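Local coordinates for protein O-methyltransferase (Saccharopolyspora spinosa, PDB 4CE0) that probably transfers a methyl group from S-adenosyl-L-methionine to the 4'-hydroxyl of the rhamnose in spinosyn biosynthesis, with the aid of a magnesium ion, at residues K14-T19 / A151-L156; E68-D73 / E178-R183; E190-S195 / P217-A222; P235-D238 / A244-R247. All blocks are in the same frame, centred on the assembly; numbering follows the deposited sequence.

Contacts 1, 2 and 3 are formed by buried residues, whereas contact 4, at an outer strand of the sheet, is only partly buried. Contacts 2 and 4 both reach the central sheet: contact 2 lays helix 56-73 against strand 179-184, contact 4 pairs strands 237-238 and 244-247, and the two meet through Asp73 and Arg247. Contact 3 touches contact 2 through Leu182 and Ser195, and its helix 219-230 runs on to the hairpin of contact 4. Contact 1 lies across the chain's centre from contacts 3 and 4, at the interface with the second subunit. Contacts 1 and 2 are packing; contact 3 adds a hydrogen bond from Ser191 to adenine, contact 4 backbone hydrogen bonds and an aromatic pair.

Contact 1: K14-T19 / A151-L156; sequences KVLTNT and ARYGLL
Tyr153 reaches across to Val15 and Leu16, where the end of helix 143-152 faces the end of helix 6-16. With CG anti to its own carbonyl carbon (chi1 -64°), the phenol extends from CB straight at the other helix, and its far half makes the contact. Tyr153 CE1 meets Val15 CG1 at 3.9 Å, a methyl lying at the ring edge and near its plane. Leu16 CD2 comes in obliquely across the end of the ring, near Tyr153 CE1 and CE2 alike, and sits closest to its tip, 3.5 Å from Tyr153 CZ and 3.3 Å from Tyr153 OH. The hydroxyl is hydrogen-bonded to His52 ND1. Both helices finish in Schellman motifs, with Asn18 and Gly154 taking the positive-phi positions. Ile20 of the second subunit also packs on Tyr153, and Val15 meets Val15 of that subunit, which places the contact at the dimer interface. A tyrosine suits this place because its ring supplies apolar surface to two aliphatic side chains while its buried oxygen finds a polar partner in the histidine. The helix ends are therefore joined by packing, and the hydrogen bond to His52 would help to fix where the ring ends.

Contact 2: E68-D73 / E178-R183; sequences EAVLAD and ELAVLR
Val70 packs on Ala180 and Val181, a helix-on-sheet contact of the Rossmann-like fold of this methyltransferase family. Helix 56-73 runs into strand 78-82 and covers one side of the parallel part of the sheet, where it meets the neighbouring strand 179-184.

The tight part is small. Val70 points its two methyls at Ala180: Val70 CG1 lies 3.5 Å from Ala180 CB, while Val70 CG2 is closest to Ala180 O, at 3.5 Å, and also brushes the same CB. The side chain is turned away from a staggered position (chi1 145°), which may reflect the fit of both branches. Alanine suits the facing position because its single methyl leaves room for both valine branches and lets the backbones come close, with the CA atoms of Val70 and Ala180 only 6.6 Å apart. The strand also turns a corner at Ala180. Val181 then continues the apolar surface, and Phe79 of strand 78-82 touches both valines.

Away from this patch the segments diverge. Ala72, Asp73 and Glu178 lie toward solvent, where short or charged side chains are well placed; a salt bridge from Asp73 OD2 to Arg247 NH2 is modelled very short, so its length is doubtful. Further along the strand Arg183 is paired with Glu81 and with the magnesium ligands Asp185 and Asp212, so the apolar patch gives way to the charged end of the sheet. Between the two valines the packing is slacker than at Ala180, Val70 CG2 standing 4.0 Å from Val181 CG2.

Contact 3: E190-S195 / P217-A222; sequences ESTMDS and PSCQDA. With SAH (S-adenosyl-L-homocysteine), chain B.
Beside the adenine end of the S-adenosyl-L-homocysteine pocket, Thr192 and Met193 of helix 189-199 pack on Cys219 and Ala222 of helix 219-230. Helix 189-199 is the connection of a beta-alpha-beta crossover between strands 179-184 and 207-211, and one turn of it serves two partners. Ser191 serves the ligand: its OG, beside its own backbone N (chi1 -59°), donates a hydrogen bond of 2.8 Å to N7 of the adenine. The small hydroxyl lets the base come close to the helix.

The next two residues serve the other helix. Thr192 presents both its branches. Thr192 CG2 touches Ala222 CB at 3.8 Å, and Thr192 OG1 lies 3.8 Å from Cys219 SG, while the hydroxyl is hydrogen-bonded back to Leu188 O, so that a polar atom is satisfied inside the packed layer. Met193 leaves its helix to one side of the contact, and the bends at chi2 and chi3 (61° and 73°) bring its end to Ala222. Met193 CE comes to 3.3 Å from Ala222 O and 3.9 Å from Ala222 CB, and Phe226 adjoins the same side chain. Alanine lets the backbones approach to 5.4 Å between the CA atoms of Met193 and Ala222.

Cys219 is near the magnesium ligand Asp213, and Ser218 OG is hydrogen-bonded to Asp187 O. The chemistry is thus divided by helix face: a directional bond holds the adenine at N7, while small side chains and a bent methionine pack the helix that carries Ser191 against its neighbour, near the metal site.

Contact 4: P235-D238 / A244-R247; sequences PIHD and AYWR
His237 and Tyr245 face each other across an antiparallel beta hairpin, and their side chains stand on the same side of it. The imidazole turns its edge to the face of the phenol ring in an offset edge-to-face stack, with ring centroids 5.5 Å apart and planes at 61°. Nearer the backbone, His237 CB lies over that ring, 3.9 Å from the Tyr245 centroid and 24° off the normal, a CH-pi contact. Tyrosine suits the place because one flat face serves both CB and imidazole; CG sits between its backbone N and carbonyl carbon (chi1 72°), which swings the ring over the neighbouring strand.

The pair is also a hydrogen-bonded one: His237 N donates to Tyr245 O at 2.8 Å, and Tyr245 N donates to His237 O at 2.9 Å, the first bond nearly straight, the second a little bent. Asp238 and Ala244, the next pair, put their side chains on the opposite face. There Ile236 CG2 packs on Ala244 CB at 3.7 Å, a branched aliphatic beside a small one. Trp246 CB is 3.3 Å from Pro235 O, but the indole leads away. Where direct pairing stops, a water donates to Pro235 O (3.0 Å) and accepts from Arg247 N (2.9 Å), continuing the strand-to-strand link.

Strand 237-238 is one of the two outer strands of the sheet within this chain. Strand 244-247 is hydrogen-bonded on its other side to strand 207-211, where Tyr245 meets Phe208 and Ile210, while Ile236 and Trp246 lie against Arg227 of helix 219-230, the tryptophan through a cation-pi contact.

Contact 1: K14-T19 / A151-L156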
# COMPACT_ATOMS: atom_id res chain seq x y z
N LYS A 14 -5.01 -3.11 -3.43
CA LYS A 14 -5.21 -1.79 -4.01
C LYS A 14 -3.92 -1.28 -4.62
O LYS A 14 -3.91 -0.71 -5.71
CB LYS A 14 -5.67 -0.80 -2.93
CG LYS A 14 -7.11 -0.97 -2.43
CD LYS A 14 -7.29 -0.01 -1.24
CE LYS A 14 -8.72 0.06 -0.69
NZ LYS A 14 -9.08 -1.17 0.07
N VAL A 15 -2.82 -1.48 -3.90
CA VAL A 15 -1.52 -1.01 -4.40
C VAL A 15 -1.05 -1.77 -5.66
O VAL A 15 -0.63 -1.15 -6.63
CB VAL A 15 -0.45 -1.11 -3.31
CG1 VAL A 15 0.86 -0.53 -3.81
CG2 VAL A 15 -0.96 -0.39 -2.04
N LEU A 16 -1.10 -3.09 -5.64
CA LEU A 16 -0.60 -3.89 -6.76
C LEU A 16 -1.37 -3.64 -8.07
O LEU A 16 -0.82 -3.76 -9.15
CB LEU A 16 -0.69 -5.38 -6.41
CG LEU A 16 0.27 -5.85 -5.35
CD1 LEU A 16 -0.16 -7.24 -4.79
CD2 LEU A 16 1.64 -5.92 -5.94
N THR A 17 -2.66 -3.34 -7.95
CA THR A 17 -3.49 -2.96 -9.10
C THR A 17 -3.43 -1.45 -9.40
O THR A 17 -4.07 -0.97 -10.33
CB THR A 17 -4.94 -3.27 -8.82
OG1 THR A 17 -5.27 -2.72 -7.55
CG2 THR A 17 -5.20 -4.80 -8.79
N ASN A 18 -2.68 -0.72 -8.59
CA ASN A 18 -2.58 0.74 -8.67
C ASN A 18 -3.91 1.48 -8.66
O ASN A 18 -4.11 2.41 -9.45
CB ASN A 18 -1.78 1.14 -9.89
CG ASN A 18 -1.29 2.60 -9.82
OD1 ASN A 18 -1.06 3.16 -8.75
ND2 ASN A 18 -1.14 3.21 -10.99
N THR A 19 -4.81 1.10 -7.77
CA THR A 19 -6.06 1.83 -7.60
C THR A 19 -5.82 3.06 -6.74
O THR A 19 -6.67 3.94 -6.69
CB THR A 19 -7.18 1.00 -6.92
OG1 THR A 19 -6.86 0.78 -5.54
CG2 THR A 19 -7.37 -0.32 -7.62
N ALA A 151 11.36 -5.92 -4.13
CA ALA A 151 12.14 -5.22 -3.13
C ALA A 151 11.40 -3.96 -2.74
O ALA A 151 11.52 -3.47 -1.64
CB ALA A 151 13.57 -4.88 -3.66
N ARG A 152 10.58 -3.44 -3.63
CA ARG A 152 9.80 -2.25 -3.30
C ARG A 152 8.84 -2.51 -2.16
O ARG A 152 8.53 -1.60 -1.40
CB ARG A 152 9.08 -1.70 -4.53
CG ARG A 152 10.10 -1.06 -5.47
CD ARG A 152 9.62 -0.90 -6.89
NE ARG A 152 9.93 0.44 -7.37
CZ ARG A 152 9.40 0.98 -8.46
NH1 ARG A 152 8.53 0.29 -9.19
NH2 ARG A 152 9.72 2.22 -8.80
N TYR A 153 8.40 -3.76 -2.03
CA TYR A 153 7.42 -4.14 -1.00
C TYR A 153 8.13 -4.71 0.23
O TYR A 153 7.48 -5.13 1.19
CB TYR A 153 6.38 -5.13 -1.55
CG TYR A 153 5.50 -4.56 -2.66
CD1 TYR A 153 4.32 -3.90 -2.38
CD2 TYR A 153 5.87 -4.69 -4.00
CE1 TYR A 153 3.52 -3.38 -3.39
CE2 TYR A 153 5.10 -4.16 -5.02
CZ TYR A 153 3.92 -3.50 -4.71
OH TYR A 153 3.13 -3.01 -5.74
N GLY A 154 9.47 -4.69 0.20
CA GLY A 154 10.23 -5.32 1.25
C GLY A 154 10.06 -6.84 1.29
O GLY A 154 10.15 -7.45 2.34
N LEU A 155 9.83 -7.46 0.13
CA LEU A 155 9.59 -8.90 0.09
C LEU A 155 10.56 -9.69 -0.78
O LEU A 155 10.24 -10.80 -1.16
CB LEU A 155 8.16 -9.20 -0.35
CG LEU A 155 7.11 -8.70 0.65
CD1 LEU A 155 5.76 -8.66 -0.01
CD2 LEU A 155 7.07 -9.57 1.91
N LEU A 156 11.73 -9.13 -1.08
CA LEU A 156 12.70 -9.85 -1.89
C LEU A 156 13.61 -10.64 -0.97
O LEU A 156 14.67 -10.16 -0.62
CB LEU A 156 13.50 -8.89 -2.77
CG LEU A 156 14.54 -9.55 -3.68
CD1 LEU A 156 13.86 -10.49 -4.64
CD2 LEU A 156 15.35 -8.50 -4.44

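Contact 2: E68-D73 / E178-R183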
# COMPACT_ATOMS: atom_id res chain seq x y z
N GLU A 68 -5.06 -18.78 1.46
CA GLU A 68 -5.49 -18.85 2.88
C GLU A 68 -6.04 -20.22 3.24
O GLU A 68 -5.86 -20.69 4.37
CB GLU A 68 -6.50 -17.74 3.23
CG GLU A 68 -5.82 -16.37 3.48
CD GLU A 68 -6.77 -15.24 3.80
OE1 GLU A 68 -7.97 -15.52 4.00
OE2 GLU A 68 -6.32 -14.08 3.86
N ALA A 69 -6.70 -20.86 2.28
CA ALA A 69 -7.34 -22.16 2.50
C ALA A 69 -6.29 -23.22 2.65
O ALA A 69 -6.37 -24.10 3.53
CB ALA A 69 -8.29 -22.49 1.34
N VAL A 70 -5.29 -23.15 1.77
CA VAL A 70 -4.15 -24.07 1.83
C VAL A 70 -3.40 -23.97 3.16
O VAL A 70 -2.95 -24.98 3.71
CB VAL A 70 -3.21 -23.74 0.66
CG1 VAL A 70 -1.77 -23.94 1.03
CG2 VAL A 70 -3.60 -24.55 -0.60
N LEU A 71 -3.22 -22.74 3.64
CA LEU A 71 -2.55 -22.52 4.92
C LEU A 71 -3.41 -23.05 6.09
O LEU A 71 -2.89 -23.73 6.96
CB LEU A 71 -2.25 -21.04 5.14
CG LEU A 71 -1.23 -20.38 4.23
CD1 LEU A 71 -0.99 -18.95 4.72
CD2 LEU A 71 0.09 -21.15 4.11
N ALA A 72 -4.72 -22.76 6.10
CA ALA A 72 -5.56 -23.22 7.21
C ALA A 72 -5.78 -24.74 7.19
O ALA A 72 -5.84 -25.37 8.23
CB ALA A 72 -6.83 -22.56 7.18
N ASP A 73 -5.91 -25.30 5.99
CA ASP A 73 -6.14 -26.75 5.84
C ASP A 73 -4.88 -27.60 6.07
O ASP A 73 -4.98 -28.81 6.26
CB ASP A 73 -6.68 -27.05 4.44
CG ASP A 73 -8.08 -26.54 4.23
OD1 ASP A 73 -8.58 -25.75 5.06
OD2 ASP A 73 -8.69 -26.93 3.22
N GLU A 178 7.03 -29.96 -4.48
CA GLU A 178 5.58 -29.98 -4.35
C GLU A 178 4.97 -28.59 -4.29
O GLU A 178 5.62 -27.61 -3.93
CB GLU A 178 5.13 -30.84 -3.16
CG GLU A 178 5.71 -30.47 -1.82
CD GLU A 178 5.36 -31.47 -0.73
OE1 GLU A 178 4.52 -32.36 -0.96
OE2 GLU A 178 5.91 -31.37 0.38
N LEU A 179 3.71 -28.52 -4.68
CA LEU A 179 3.01 -27.28 -4.80
C LEU A 179 1.70 -27.44 -4.08
O LEU A 179 1.05 -28.47 -4.18
CB LEU A 179 2.74 -26.94 -6.28
CG LEU A 179 3.96 -26.56 -7.14
CD1 LEU A 179 3.60 -26.47 -8.63
CD2 LEU A 179 4.54 -25.26 -6.67
N ALA A 180 1.31 -26.38 -3.37
CA ALA A 180 -0.03 -26.29 -2.81
C ALA A 180 -0.90 -25.40 -3.67
O ALA A 180 -2.13 -25.51 -3.64
CB ALA A 180 0.05 -25.74 -1.40
N VAL A 181 -0.28 -24.47 -4.40
CA VAL A 181 -1.02 -23.60 -5.31
C VAL A 181 -0.25 -23.47 -6.62
O VAL A 181 0.93 -23.24 -6.63
CB VAL A 181 -1.26 -22.17 -4.69
CG1 VAL A 181 -1.85 -21.20 -5.71
CG2 VAL A 181 -2.11 -22.25 -3.45
N LEU A 182 -0.95 -23.60 -7.73
CA LEU A 182 -0.33 -23.52 -9.05
C LEU A 182 -1.16 -22.54 -9.84
O LEU A 182 -2.33 -22.80 -10.13
CB LEU A 182 -0.31 -24.91 -9.72
CG LEU A 182 0.05 -24.95 -11.22
CD1 LEU A 182 1.45 -24.38 -11.44
CD2 LEU A 182 -0.08 -26.38 -11.81
N ARG A 183 -0.57 -21.38 -10.14
CA ARG A 183 -1.27 -20.33 -10.88
C ARG A 183 -0.73 -20.24 -12.31
O ARG A 183 0.46 -20.11 -12.51
CB ARG A 183 -1.18 -18.99 -10.16
CG ARG A 183 -2.08 -17.92 -10.76
CD ARG A 183 -2.09 -16.60 -9.96
NE ARG A 183 -3.38 -16.02 -10.27
CZ ARG A 183 -3.66 -15.32 -11.36
NH1 ARG A 183 -2.69 -14.95 -12.20
NH2 ARG A 183 -4.91 -14.95 -11.55

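Contact 3: E190-S195 / P217-A222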
# COMPACT_ATOMS: atom_id res chain seq x y z
N GLU A 190 0.36 -23.58 -25.66
CA GLU A 190 1.61 -24.27 -25.29
C GLU A 190 2.09 -23.95 -23.87
O GLU A 190 2.57 -24.85 -23.15
CB GLU A 190 2.73 -23.93 -26.29
CG GLU A 190 2.47 -24.45 -27.70
CD GLU A 190 2.31 -25.97 -27.77
OE1 GLU A 190 3.04 -26.70 -27.06
OE2 GLU A 190 1.44 -26.42 -28.56
N SER A 191 1.99 -22.68 -23.48
CA SER A 191 2.40 -22.23 -22.16
C SER A 191 1.57 -22.93 -21.09
O SER A 191 2.10 -23.47 -20.11
CB SER A 191 2.21 -20.72 -22.04
OG SER A 191 2.97 -20.03 -23.02
N THR A 192 0.25 -22.94 -21.31
CA THR A 192 -0.69 -23.56 -20.40
C THR A 192 -0.44 -25.06 -20.33
O THR A 192 -0.34 -25.64 -19.23
CB THR A 192 -2.16 -23.29 -20.85
OG1 THR A 192 -2.35 -21.88 -20.99
CG2 THR A 192 -3.14 -23.83 -19.85
N MET A 193 -0.32 -25.71 -21.48
CA MET A 193 -0.05 -27.16 -21.49
C MET A 193 1.28 -27.54 -20.80
O MET A 193 1.34 -28.46 -19.96
CB MET A 193 -0.09 -27.70 -22.92
CG MET A 193 -0.10 -29.22 -22.99
SD MET A 193 -1.54 -29.98 -22.19
CE MET A 193 -2.87 -29.60 -23.33
N ASP A 194 2.35 -26.84 -21.16
CA ASP A 194 3.68 -27.12 -20.58
C ASP A 194 3.69 -26.96 -19.07
O ASP A 194 4.36 -27.72 -18.36
CB ASP A 194 4.75 -26.21 -21.20
CG ASP A 194 5.09 -26.60 -22.63
OD1 ASP A 194 4.96 -27.81 -22.96
OD2 ASP A 194 5.48 -25.70 -23.41
N SER A 195 2.95 -25.97 -18.58
CA SER A 195 2.84 -25.76 -17.16
C SER A 195 2.04 -26.89 -16.50
O SER A 195 2.44 -27.43 -15.48
CB SER A 195 2.21 -24.37 -16.88
OG SER A 195 2.08 -24.17 -15.48
N PRO A 217 -9.93 -18.94 -25.62
CA PRO A 217 -9.68 -20.18 -26.35
C PRO A 217 -8.18 -20.17 -26.60
O PRO A 217 -7.63 -19.09 -26.84
CB PRO A 217 -10.49 -20.00 -27.65
CG PRO A 217 -10.50 -18.50 -27.85
CD PRO A 217 -10.55 -17.90 -26.47
N SER A 218 -7.55 -21.33 -26.53
CA SER A 218 -6.08 -21.50 -26.48
C SER A 218 -5.85 -21.97 -25.07
O SER A 218 -5.56 -23.13 -24.88
CB SER A 218 -5.19 -20.26 -26.81
OG SER A 218 -4.96 -19.40 -25.70
N CYS A 219 -6.04 -21.09 -24.07
CA CYS A 219 -5.80 -21.52 -22.70
C CYS A 219 -6.79 -22.61 -22.37
O CYS A 219 -6.41 -23.67 -21.86
CB CYS A 219 -5.85 -20.32 -21.73
SG CYS A 219 -5.81 -20.76 -19.97
N GLN A 220 -8.04 -22.38 -22.76
CA GLN A 220 -9.19 -23.24 -22.42
C GLN A 220 -9.06 -24.65 -23.05
O GLN A 220 -9.30 -25.69 -22.41
CB GLN A 220 -10.47 -22.56 -22.92
CG GLN A 220 -11.74 -23.15 -22.39
CD GLN A 220 -12.95 -22.41 -22.90
OE1 GLN A 220 -13.19 -21.26 -22.55
NE2 GLN A 220 -13.72 -23.06 -23.76
N ASP A 221 -8.67 -24.65 -24.31
CA ASP A 221 -8.38 -25.87 -25.04
C ASP A 221 -7.27 -26.70 -24.40
O ASP A 221 -7.38 -27.91 -24.33
CB ASP A 221 -8.10 -25.53 -26.50
CG ASP A 221 -9.39 -25.15 -27.27
OD1 ASP A 221 -10.49 -25.04 -26.65
OD2 ASP A 221 -9.32 -24.96 -28.51
N ALA A 222 -6.22 -26.05 -23.89
CA ALA A 222 -5.20 -26.80 -23.17
C ALA A 222 -5.75 -27.43 -21.90
O ALA A 222 -5.43 -28.58 -21.59
CB ALA A 222 -3.98 -25.93 -22.86
N SAH B . 0.05 -9.52 -14.32
CA SAH B . -0.05 -10.89 -14.86
CB SAH B . 1.02 -11.29 -15.85
CG SAH B . 1.02 -12.54 -16.73
SD SAH B . 1.37 -11.89 -18.40
C SAH B . 0.15 -11.62 -13.59
O SAH B . 0.44 -12.80 -13.71
OXT SAH B . -0.05 -10.74 -12.55
C5' SAH B . 2.02 -13.37 -19.25
C4' SAH B . 3.44 -13.78 -18.82
O4' SAH B . 3.73 -15.10 -19.22
C3' SAH B . 4.56 -12.92 -19.43
O3' SAH B . 5.31 -12.38 -18.37
C2' SAH B . 5.39 -13.85 -20.33
O2' SAH B . 6.81 -13.61 -20.43
C1' SAH B . 5.06 -15.22 -19.72
N9 SAH B . 5.10 -16.39 -20.63
C8 SAH B . 4.10 -16.76 -21.49
N7 SAH B . 4.48 -17.90 -22.09
C5 SAH B . 5.68 -18.28 -21.60
C6 SAH B . 6.53 -19.36 -21.87
N6 SAH B . 6.21 -20.29 -22.75
N1 SAH B . 7.73 -19.45 -21.20
C2 SAH B . 8.11 -18.52 -20.26
N3 SAH B . 7.28 -17.45 -20.04
C4 SAH B . 6.07 -17.34 -20.66

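Contact 4: P235-D238 / A244-R247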
# COMPACT_ATOMS: atom_id res chain seq x y z
N PRO A 235 -14.49 -30.18 -10.22
CA PRO A 235 -15.21 -29.23 -11.07
C PRO A 235 -14.53 -27.88 -11.14
O PRO A 235 -13.98 -27.41 -10.16
CB PRO A 235 -16.56 -29.08 -10.37
CG PRO A 235 -16.64 -30.24 -9.43
CD PRO A 235 -15.24 -30.47 -8.99
N ILE A 236 -14.66 -27.24 -12.29
CA ILE A 236 -14.11 -25.91 -12.49
C ILE A 236 -15.10 -24.88 -11.95
O ILE A 236 -16.29 -24.90 -12.28
CB ILE A 236 -13.83 -25.70 -14.00
CG1 ILE A 236 -12.65 -26.60 -14.44
CG2 ILE A 236 -13.56 -24.27 -14.30
CD1 ILE A 236 -12.59 -26.88 -15.93
N HIS A 237 -14.58 -24.01 -11.08
CA HIS A 237 -15.32 -22.89 -10.49
C HIS A 237 -14.89 -21.63 -11.22
O HIS A 237 -13.69 -21.38 -11.43
CB HIS A 237 -14.96 -22.72 -9.01
CG HIS A 237 -15.53 -23.79 -8.13
ND1 HIS A 237 -15.85 -25.04 -8.59
CD2 HIS A 237 -15.82 -23.78 -6.81
CE1 HIS A 237 -16.32 -25.77 -7.59
NE2 HIS A 237 -16.31 -25.03 -6.51
N ASP A 238 -15.88 -20.86 -11.66
CA ASP A 238 -15.63 -19.55 -12.21
C ASP A 238 -15.08 -18.61 -11.13
O ASP A 238 -15.34 -18.79 -9.95
CB ASP A 238 -16.93 -18.98 -12.79
CG ASP A 238 -16.77 -17.58 -13.34
OD1 ASP A 238 -15.94 -17.37 -14.26
OD2 ASP A 238 -17.49 -16.70 -12.85
N ALA A 244 -10.64 -19.00 -13.87
CA ALA A 244 -11.35 -20.11 -13.30
C ALA A 244 -10.37 -20.91 -12.49
O ALA A 244 -9.17 -20.76 -12.66
CB ALA A 244 -11.96 -20.97 -14.41
N TYR A 245 -10.87 -21.79 -11.62
CA TYR A 245 -9.95 -22.61 -10.86
C TYR A 245 -10.62 -23.89 -10.43
O TYR A 245 -11.86 -24.05 -10.52
CB TYR A 245 -9.48 -21.83 -9.62
CG TYR A 245 -10.53 -21.67 -8.56
CD1 TYR A 245 -11.49 -20.65 -8.64
CD2 TYR A 245 -10.59 -22.54 -7.48
CE1 TYR A 245 -12.47 -20.48 -7.65
CE2 TYR A 245 -11.57 -22.40 -6.49
CZ TYR A 245 -12.50 -21.37 -6.58
OH TYR A 245 -13.45 -21.24 -5.58
N TRP A 246 -9.80 -24.83 -9.99
CA TRP A 246 -10.34 -25.99 -9.31
C TRP A 246 -9.41 -26.41 -8.22
O TRP A 246 -8.23 -26.01 -8.17
CB TRP A 246 -10.65 -27.12 -10.30
CG TRP A 246 -9.52 -28.05 -10.70
CD1 TRP A 246 -9.09 -29.16 -10.04
CD2 TRP A 246 -8.73 -27.97 -11.90
NE1 TRP A 246 -8.07 -29.77 -10.74
CE2 TRP A 246 -7.84 -29.06 -11.89
CE3 TRP A 246 -8.70 -27.08 -12.98
CZ2 TRP A 246 -6.92 -29.28 -12.91
CZ3 TRP A 246 -7.79 -27.31 -14.00
CH2 TRP A 246 -6.92 -28.40 -13.96
N ARG A 247 -9.97 -27.22 -7.33
CA ARG A 247 -9.21 -27.77 -6.21
C ARG A 247 -8.99 -29.27 -6.38
O ARG A 247 -9.93 -30.03 -6.60
CB ARG A 247 -9.96 -27.51 -4.90
CG ARG A 247 -9.10 -27.75 -3.65
CD ARG A 247 -9.81 -27.41 -2.35
NE ARG A 247 -8.84 -27.36 -1.26
CZ ARG A 247 -9.07 -26.84 -0.05
NH1 ARG A 247 -10.23 -26.29 0.24
NH2 ARG A 247 -8.11 -26.83 0.86
O HOH W 1 -12.80 -27.87 -7.47